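Long-range contacts in Exo beta-1,2-glucooligosaccharide sophorohydrolase (non-reducing end) (Parabacteroides distasonis ATCC 8503, PDB 5Z06), which catalyses the hydrolysis of linear beta-1,2-glucan and beta-1,2-glucooligosaccharides, releasing the disaccharide sophorose from the non-reducing end: residues V291-F296 with P670-M674; M611-L617 with A630-Y634. One frame throughout, in Å; residues are numbered along the deposited sequence.

Interaction 1: residues V291-F296 with P670-M674; sequences VQEANF and PVTVM
Q292 and T672 grip each other through two hydrogen bonds, each running from a side chain to the partner's backbone carbonyl. T672 OG1 donates to Q292 O over 2.9 Å, arriving in the carbonyl plane on a lone pair. The same oxygen also accepts the helical bond from F296 N, so two donors hold it. With T672 chi1 at -58°, OG1 lies anti to its own carbonyl carbon, close against the neighbouring helix and 3.2 Å from N295 CB. In return, Q292 NE2 gives T672 O a bond of 3.0 Å, nearly straight at the hydrogen (163°) and close to the amide plane of Q292. The rest of this amide is taken up further along helix 665-680, NE2 by E676 and OE1 by R679. A leucine in place of Q292 would probably leave T672 O without this donor and E676 and R679 without the amide that joins them to helix 284-297.

The two helices are part of the helical portion of the chain, probably the (alpha/alpha)6 barrel expected of six-hairpin glycosidases. Their segments run roughly antiparallel, with axes 8.2 Å apart, and the T672 side chain also touches A332 and A335 of helix 323-338.

Apolar packing is concentrated beside the polar pair. V291 CG1 presses on V671 CG1 at 3.5 Å, tighter than a usual carbon contact, and the two side chains cross at about a right angle. N295 flanks them: its ND2 lies 3.6 Å from V671 CG1 and is held there by a 2.7 Å hydrogen bond to V291 O. This donor sits above the carbonyl plane, while N295 N reaches the same oxygen from the opposite face.

Interaction 2: residues M611-L617 with A630-Y634; sequences MAPTGAL and ALRNY
Y634 reaches from helix 624-636 to the turn that leads from M611 into the short helix 614-617. Both segments fall in the glycoamylase-like region, whose helical architecture is consistent with the (alpha/alpha)6 barrel of six-hairpin glycosidases, and only 12 residues separate them in sequence.

Several of the apolar contacts are made along the tyrosine. P613 lies obliquely against the ring, its CA 3.6 Å from Y634 CE2 and its CB beside CE2 and CD2. L617 CD1 comes to the ring edge, near its plane, where L617 and Y634 run alongside one another, pointing opposite ways. At the far end M611 sets CG anti to the backbone N, 3.5 Å from Y634 OH; beyond CG the chain bends at chi2 and chi3. Two further contacts are made with the helix itself. L617 CD2 rests on L631 CB at 3.5 Å, the side chains crossing at about a right angle. CG of L617 stands anti to the carbonyl carbon (chi1 -62°), and with chi2 at 169° beyond it, CD1 goes to Y634 and CD2 to L631. A616 and A630 meet methyl to methyl, CB to CB, at a tight 3.4 Å.

No direct hydrogen bond crosses the contact; its polar link is a single bridging water. Y634 OH is hydrogen-bonded to this water, 2.7 Å away, and also makes a weak hydrogen bond to the carbonyl oxygen of W586. On the turn side the water accepts from A616 N and donates to A612 O, thereby bridging two backbone groups four residues apart, while G615 N bonds directly to A612 O. Nearer the backbone of the tyrosine, A630 O, the acceptor for Y634 N, sits 3.1 Å above the plane of the Y634 ring, offset toward its rim.

Both contacts are buried in the helical domain, and interaction 2 is nested along the chain within the loop that interaction 1 closes. They differ in chemistry: 291-296 and 670-674 join two long helices by reciprocal side-chain-to-backbone hydrogen bonds, whereas 611-617 and 630-634 join a turn and short helix to a nearby helix by apolar packing and one water. They share a largely apolar border. V671 CG1 lies 3.7 Å from L617 CB, V671 CG2 packs on T614 OG1, and V291 CG2 meets L631 CD2. Helix 284-297 thus packs against both helix 665-680 and helix 624-636, and R632 adds a salt bridge to D284.

Interaction 1: residues V291-F296 with P670-M674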
ATOM      1  N   VAL A 291      11.547 -11.793  -0.958  1.00 25.23           N
ATOM      2  CA  VAL A 291      11.034 -10.434  -1.070  1.00 25.25           C
ATOM      3  C   VAL A 291      10.447 -10.207  -2.462  1.00 25.21           C
ATOM      4  O   VAL A 291       9.364  -9.670  -2.592  1.00 25.03           O
ATOM      5  CB  VAL A 291      12.098  -9.393  -0.725  1.00 24.42           C
ATOM      6  CG1 VAL A 291      11.591  -7.975  -1.002  1.00 24.66           C
ATOM      7  CG2 VAL A 291      12.467  -9.519   0.744  1.00 25.09           C
ATOM      8  N   GLN A 292      11.166 -10.638  -3.486  1.00 26.04           N
ATOM      9  CA  GLN A 292      10.690 -10.520  -4.834  1.00 25.55           C
ATOM     10  C   GLN A 292       9.368 -11.252  -4.984  1.00 27.17           C
ATOM     11  O   GLN A 292       8.438 -10.728  -5.582  1.00 27.34           O
ATOM     12  CB  GLN A 292      11.694 -11.130  -5.801  1.00 26.63           C
ATOM     13  CG  GLN A 292      12.903 -10.273  -6.064  1.00 25.96           C
ATOM     14  CD  GLN A 292      13.691 -10.801  -7.242  1.00 25.73           C
ATOM     15  OE1 GLN A 292      14.323 -11.847  -7.149  1.00 26.99           O
ATOM     16  NE2 GLN A 292      13.658 -10.074  -8.358  1.00 25.21           N
ATOM     17  N   GLU A 293       9.296 -12.467  -4.432  1.00 25.95           N
ATOM     18  CA  GLU A 293       8.120 -13.301  -4.553  1.00 27.67           C
ATOM     19  C   GLU A 293       6.932 -12.710  -3.845  1.00 25.41           C
ATOM     20  O   GLU A 293       5.858 -12.619  -4.418  1.00 24.91           O
ATOM     21  CB  GLU A 293       8.378 -14.704  -3.995  1.00 30.29           C
ATOM     22  CG  GLU A 293       7.176 -15.647  -3.977  1.00 32.31           C
ATOM     23  CD  GLU A 293       7.326 -16.759  -2.934  1.00 37.12           C
ATOM     24  OE1 GLU A 293       8.461 -16.998  -2.416  1.00 36.95           O
ATOM     25  OE2 GLU A 293       6.296 -17.397  -2.617  1.00 40.44           O
ATOM     26  N   ALA A 294       7.105 -12.344  -2.590  1.00 24.40           N
ATOM     27  CA  ALA A 294       5.999 -11.787  -1.831  1.00 24.62           C
ATOM     28  C   ALA A 294       5.406 -10.547  -2.521  1.00 24.22           C
ATOM     29  O   ALA A 294       4.197 -10.366  -2.545  1.00 23.72           O
ATOM     30  CB  ALA A 294       6.442 -11.442  -0.430  1.00 24.56           C
ATOM     31  N   ASN A 295       6.271  -9.702  -3.060  1.00 24.29           N
ATOM     32  CA  ASN A 295       5.814  -8.504  -3.743  1.00 24.95           C
ATOM     33  C   ASN A 295       5.143  -8.883  -5.051  1.00 24.80           C
ATOM     34  O   ASN A 295       4.144  -8.325  -5.413  1.00 26.56           O
ATOM     35  CB  ASN A 295       6.961  -7.563  -3.968  1.00 25.14           C
ATOM     36  CG  ASN A 295       7.324  -6.778  -2.724  1.00 25.70           C
ATOM     37  OD1 ASN A 295       6.687  -5.800  -2.411  1.00 27.03           O
ATOM     38  ND2 ASN A 295       8.394  -7.176  -2.052  1.00 25.06           N
ATOM     39  N   PHE A 296       5.696  -9.861  -5.751  1.00 26.43           N
ATOM     40  CA  PHE A 296       5.086 -10.384  -6.971  1.00 26.27           C
ATOM     41  C   PHE A 296       3.637 -10.842  -6.745  1.00 26.29           C
ATOM     42  O   PHE A 296       2.764 -10.625  -7.591  1.00 26.60           O
ATOM     43  CB  PHE A 296       5.960 -11.520  -7.498  1.00 26.82           C
ATOM     44  CG  PHE A 296       5.278 -12.446  -8.421  1.00 26.98           C
ATOM     45  CD1 PHE A 296       4.570 -13.536  -7.927  1.00 28.68           C
ATOM     46  CD2 PHE A 296       5.373 -12.267  -9.789  1.00 28.44           C
ATOM     47  CE1 PHE A 296       3.949 -14.428  -8.784  1.00 29.25           C
ATOM     48  CE2 PHE A 296       4.769 -13.172 -10.654  1.00 29.03           C
ATOM     49  CZ  PHE A 296       4.062 -14.252 -10.155  1.00 29.26           C
ATOM     50  N   PRO A 670       8.106  -2.233  -7.761  1.00 25.60           N
ATOM     51  CA  PRO A 670       9.467  -1.740  -7.899  1.00 25.80           C
ATOM     52  C   PRO A 670      10.466  -2.537  -7.117  1.00 24.08           C
ATOM     53  O   PRO A 670      11.614  -2.642  -7.534  1.00 24.30           O
ATOM     54  CB  PRO A 670       9.373  -0.313  -7.367  1.00 26.15           C
ATOM     55  CG  PRO A 670       8.053   0.102  -7.910  1.00 26.67           C
ATOM     56  CD  PRO A 670       7.171  -1.107  -7.632  1.00 26.05           C
ATOM     57  N   VAL A 671      10.032  -3.120  -6.013  1.00 23.73           N
ATOM     58  CA  VAL A 671      10.945  -3.901  -5.196  1.00 25.25           C
ATOM     59  C   VAL A 671      11.357  -5.159  -5.975  1.00 24.26           C
ATOM     60  O   VAL A 671      12.549  -5.435  -6.152  1.00 22.93           O
ATOM     61  CB  VAL A 671      10.314  -4.261  -3.849  1.00 26.42           C
ATOM     62  CG1 VAL A 671      11.256  -5.167  -3.037  1.00 26.99           C
ATOM     63  CG2 VAL A 671       9.965  -2.974  -3.095  1.00 25.73           C
ATOM     64  N   THR A 672      10.371  -5.887  -6.468  1.00 24.45           N
ATOM     65  CA  THR A 672      10.664  -7.080  -7.273  1.00 24.89           C
ATOM     66  C   THR A 672      11.548  -6.715  -8.454  1.00 24.88           C
ATOM     67  O   THR A 672      12.556  -7.351  -8.702  1.00 26.51           O
ATOM     68  CB  THR A 672       9.375  -7.712  -7.778  1.00 25.32           C
ATOM     69  OG1 THR A 672       8.554  -8.042  -6.652  1.00 26.84           O
ATOM     70  CG2 THR A 672       9.646  -8.997  -8.619  1.00 25.78           C
ATOM     71  N   VAL A 673      11.171  -5.649  -9.148  1.00 26.35           N
ATOM     72  CA  VAL A 673      11.764  -5.317 -10.420  1.00 24.80           C
ATOM     73  C   VAL A 673      13.181  -4.832 -10.241  1.00 24.72           C
ATOM     74  O   VAL A 673      14.073  -5.268 -10.957  1.00 23.64           O
ATOM     75  CB  VAL A 673      10.948  -4.234 -11.135  1.00 25.75           C
ATOM     76  CG1 VAL A 673      11.724  -3.671 -12.328  1.00 26.07           C
ATOM     77  CG2 VAL A 673       9.626  -4.812 -11.593  1.00 26.51           C
ATOM     78  N   MET A 674      13.386  -3.919  -9.291  1.00 24.14           N
ATOM     79  CA  MET A 674      14.728  -3.366  -9.082  1.00 24.11           C
ATOM     80  C   MET A 674      15.627  -4.366  -8.396  1.00 23.58           C
ATOM     81  O   MET A 674      16.820  -4.398  -8.657  1.00 25.30           O
ATOM     82  CB  MET A 674      14.661  -2.050  -8.318  1.00 23.66           C
ATOM     83  CG  MET A 674      13.939  -0.998  -9.132  1.00 25.11           C
ATOM     84  SD  MET A 674      14.884  -0.591 -10.607  1.00 26.11           S
ATOM     85  CE  MET A 674      15.439   1.049 -10.191  1.00 25.75           C
TER

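Interaction 2: residues M611-L617 with A630-Y634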
ATOM      1  N   MET A 611       8.595   5.600   7.197  1.00 27.09           N
ATOM      2  CA  MET A 611       9.488   4.965   6.263  1.00 27.55           C
ATOM      3  C   MET A 611       8.695   3.957   5.433  1.00 26.81           C
ATOM      4  O   MET A 611       8.051   3.066   5.983  1.00 27.92           O
ATOM      5  CB  MET A 611      10.596   4.256   7.032  1.00 27.15           C
ATOM      6  CG  MET A 611      11.737   3.766   6.145  1.00 27.78           C
ATOM      7  SD  MET A 611      12.564   5.098   5.260  1.00 28.48           S
ATOM      8  CE  MET A 611      13.270   5.983   6.646  1.00 27.37           C
ATOM      9  N   ALA A 612       8.754   4.120   4.118  1.00 25.05           N
ATOM     10  CA  ALA A 612       8.140   3.188   3.187  1.00 26.29           C
ATOM     11  C   ALA A 612       9.237   2.237   2.729  1.00 24.95           C
ATOM     12  O   ALA A 612      10.192   2.664   2.080  1.00 22.82           O
ATOM     13  CB  ALA A 612       7.535   3.930   2.006  1.00 26.78           C
ATOM     14  N   PRO A 613       9.119   0.941   3.052  1.00 25.79           N
ATOM     15  CA  PRO A 613      10.170  -0.004   2.659  1.00 26.85           C
ATOM     16  C   PRO A 613      10.551   0.028   1.184  1.00 25.17           C
ATOM     17  O   PRO A 613      11.681  -0.305   0.835  1.00 24.14           O
ATOM     18  CB  PRO A 613       9.573  -1.368   3.014  1.00 28.16           C
ATOM     19  CG  PRO A 613       8.617  -1.077   4.109  1.00 27.90           C
ATOM     20  CD  PRO A 613       8.078   0.296   3.865  1.00 28.24           C
ATOM     21  N   THR A 614       9.615   0.414   0.330  1.00 25.16           N
ATOM     22  CA  THR A 614       9.902   0.470  -1.092  1.00 26.08           C
ATOM     23  C   THR A 614      11.075   1.408  -1.414  1.00 25.64           C
ATOM     24  O   THR A 614      11.780   1.181  -2.387  1.00 23.74           O
ATOM     25  CB  THR A 614       8.654   0.817  -1.920  1.00 25.84           C
ATOM     26  OG1 THR A 614       8.913   0.552  -3.293  1.00 24.50           O
ATOM     27  CG2 THR A 614       8.256   2.295  -1.758  1.00 26.62           C
ATOM     28  N   GLY A 615      11.258   2.459  -0.613  1.00 25.96           N
ATOM     29  CA  GLY A 615      12.397   3.376  -0.782  1.00 25.18           C
ATOM     30  C   GLY A 615      13.742   2.692  -0.886  1.00 25.81           C
ATOM     31  O   GLY A 615      14.421   2.770  -1.926  1.00 25.64           O
ATOM     32  N   ALA A 616      14.120   1.976   0.174  1.00 25.68           N
ATOM     33  CA  ALA A 616      15.408   1.264   0.197  1.00 25.44           C
ATOM     34  C   ALA A 616      15.416   0.100  -0.778  1.00 25.41           C
ATOM     35  O   ALA A 616      16.402  -0.145  -1.501  1.00 24.47           O
ATOM     36  CB  ALA A 616      15.711   0.750   1.589  1.00 24.26           C
ATOM     37  N   LEU A 617      14.313  -0.623  -0.805  1.00 25.72           N
ATOM     38  CA  LEU A 617      14.323  -1.931  -1.436  1.00 26.41           C
ATOM     39  C   LEU A 617      14.373  -1.823  -2.942  1.00 28.34           C
ATOM     40  O   LEU A 617      15.119  -2.546  -3.591  1.00 32.87           O
ATOM     41  CB  LEU A 617      13.130  -2.744  -0.979  1.00 25.51           C
ATOM     42  CG  LEU A 617      13.157  -3.007   0.530  1.00 25.39           C
ATOM     43  CD1 LEU A 617      11.819  -3.580   0.944  1.00 24.59           C
ATOM     44  CD2 LEU A 617      14.298  -3.931   0.912  1.00 25.92           C
ATOM     45  N   ALA A 630      18.688  -2.818   4.713  1.00 26.20           N
ATOM     46  CA  ALA A 630      17.296  -2.461   4.941  1.00 25.66           C
ATOM     47  C   ALA A 630      16.416  -3.685   4.904  1.00 25.68           C
ATOM     48  O   ALA A 630      15.627  -3.927   5.807  1.00 25.99           O
ATOM     49  CB  ALA A 630      16.830  -1.468   3.900  1.00 26.30           C
ATOM     50  N   LEU A 631      16.568  -4.462   3.845  1.00 25.56           N
ATOM     51  CA  LEU A 631      15.800  -5.682   3.680  1.00 25.04           C
ATOM     52  C   LEU A 631      15.920  -6.581   4.913  1.00 24.46           C
ATOM     53  O   LEU A 631      14.917  -7.023   5.459  1.00 22.45           O
ATOM     54  CB  LEU A 631      16.290  -6.413   2.450  1.00 25.07           C
ATOM     55  CG  LEU A 631      15.414  -7.520   1.928  1.00 25.96           C
ATOM     56  CD1 LEU A 631      15.820  -7.818   0.481  1.00 26.92           C
ATOM     57  CD2 LEU A 631      15.480  -8.789   2.774  1.00 25.51           C
ATOM     58  N   ARG A 632      17.152  -6.846   5.331  1.00 24.68           N
ATOM     59  CA  ARG A 632      17.406  -7.707   6.476  1.00 24.68           C
ATOM     60  C   ARG A 632      16.777  -7.196   7.752  1.00 25.94           C
ATOM     61  O   ARG A 632      16.207  -7.966   8.513  1.00 27.79           O
ATOM     62  CB  ARG A 632      18.882  -7.825   6.709  1.00 27.17           C
ATOM     63  CG  ARG A 632      19.615  -8.695   5.715  1.00 27.90           C
ATOM     64  CD  ARG A 632      21.033  -8.849   6.214  1.00 30.38           C
ATOM     65  NE  ARG A 632      21.970  -9.041   5.125  1.00 31.32           N
ATOM     66  CZ  ARG A 632      22.914  -8.187   4.755  1.00 32.19           C
ATOM     67  NH1 ARG A 632      23.099  -7.018   5.387  1.00 35.47           N
ATOM     68  NH2 ARG A 632      23.699  -8.511   3.731  1.00 30.43           N
ATOM     69  N   ASN A 633      16.894  -5.884   7.973  1.00 26.33           N
ATOM     70  CA  ASN A 633      16.317  -5.216   9.101  1.00 24.61           C
ATOM     71  C   ASN A 633      14.795  -5.276   9.061  1.00 26.71           C
ATOM     72  O   ASN A 633      14.147  -5.698  10.024  1.00 24.67           O
ATOM     73  CB  ASN A 633      16.752  -3.752   9.083  1.00 25.00           C
ATOM     74  CG  ASN A 633      16.265  -2.983  10.287  1.00 24.32           C
ATOM     75  OD1 ASN A 633      16.231  -3.525  11.393  1.00 22.66           O
ATOM     76  ND2 ASN A 633      15.920  -1.702  10.086  1.00 24.06           N
ATOM     77  N   TYR A 634      14.227  -4.839   7.943  1.00 25.84           N
ATOM     78  CA  TYR A 634      12.770  -4.820   7.795  1.00 26.56           C
ATOM     79  C   TYR A 634      12.142  -6.187   8.053  1.00 25.46           C
ATOM     80  O   TYR A 634      11.116  -6.299   8.740  1.00 24.83           O
ATOM     81  CB  TYR A 634      12.383  -4.336   6.394  1.00 24.93           C
ATOM     82  CG  TYR A 634      12.735  -2.916   6.080  1.00 25.08           C
ATOM     83  CD1 TYR A 634      12.978  -1.988   7.079  1.00 25.02           C
ATOM     84  CD2 TYR A 634      12.771  -2.482   4.759  1.00 25.93           C
ATOM     85  CE1 TYR A 634      13.300  -0.682   6.777  1.00 26.55           C
ATOM     86  CE2 TYR A 634      13.051  -1.177   4.451  1.00 26.70           C
ATOM     87  CZ  TYR A 634      13.336  -0.283   5.465  1.00 26.29           C
ATOM     88  OH  TYR A 634      13.637   1.014   5.180  1.00 26.51           O
TER
HETATM   89  O   HOH W   1      12.701   2.071   2.833  1.00 22.51           O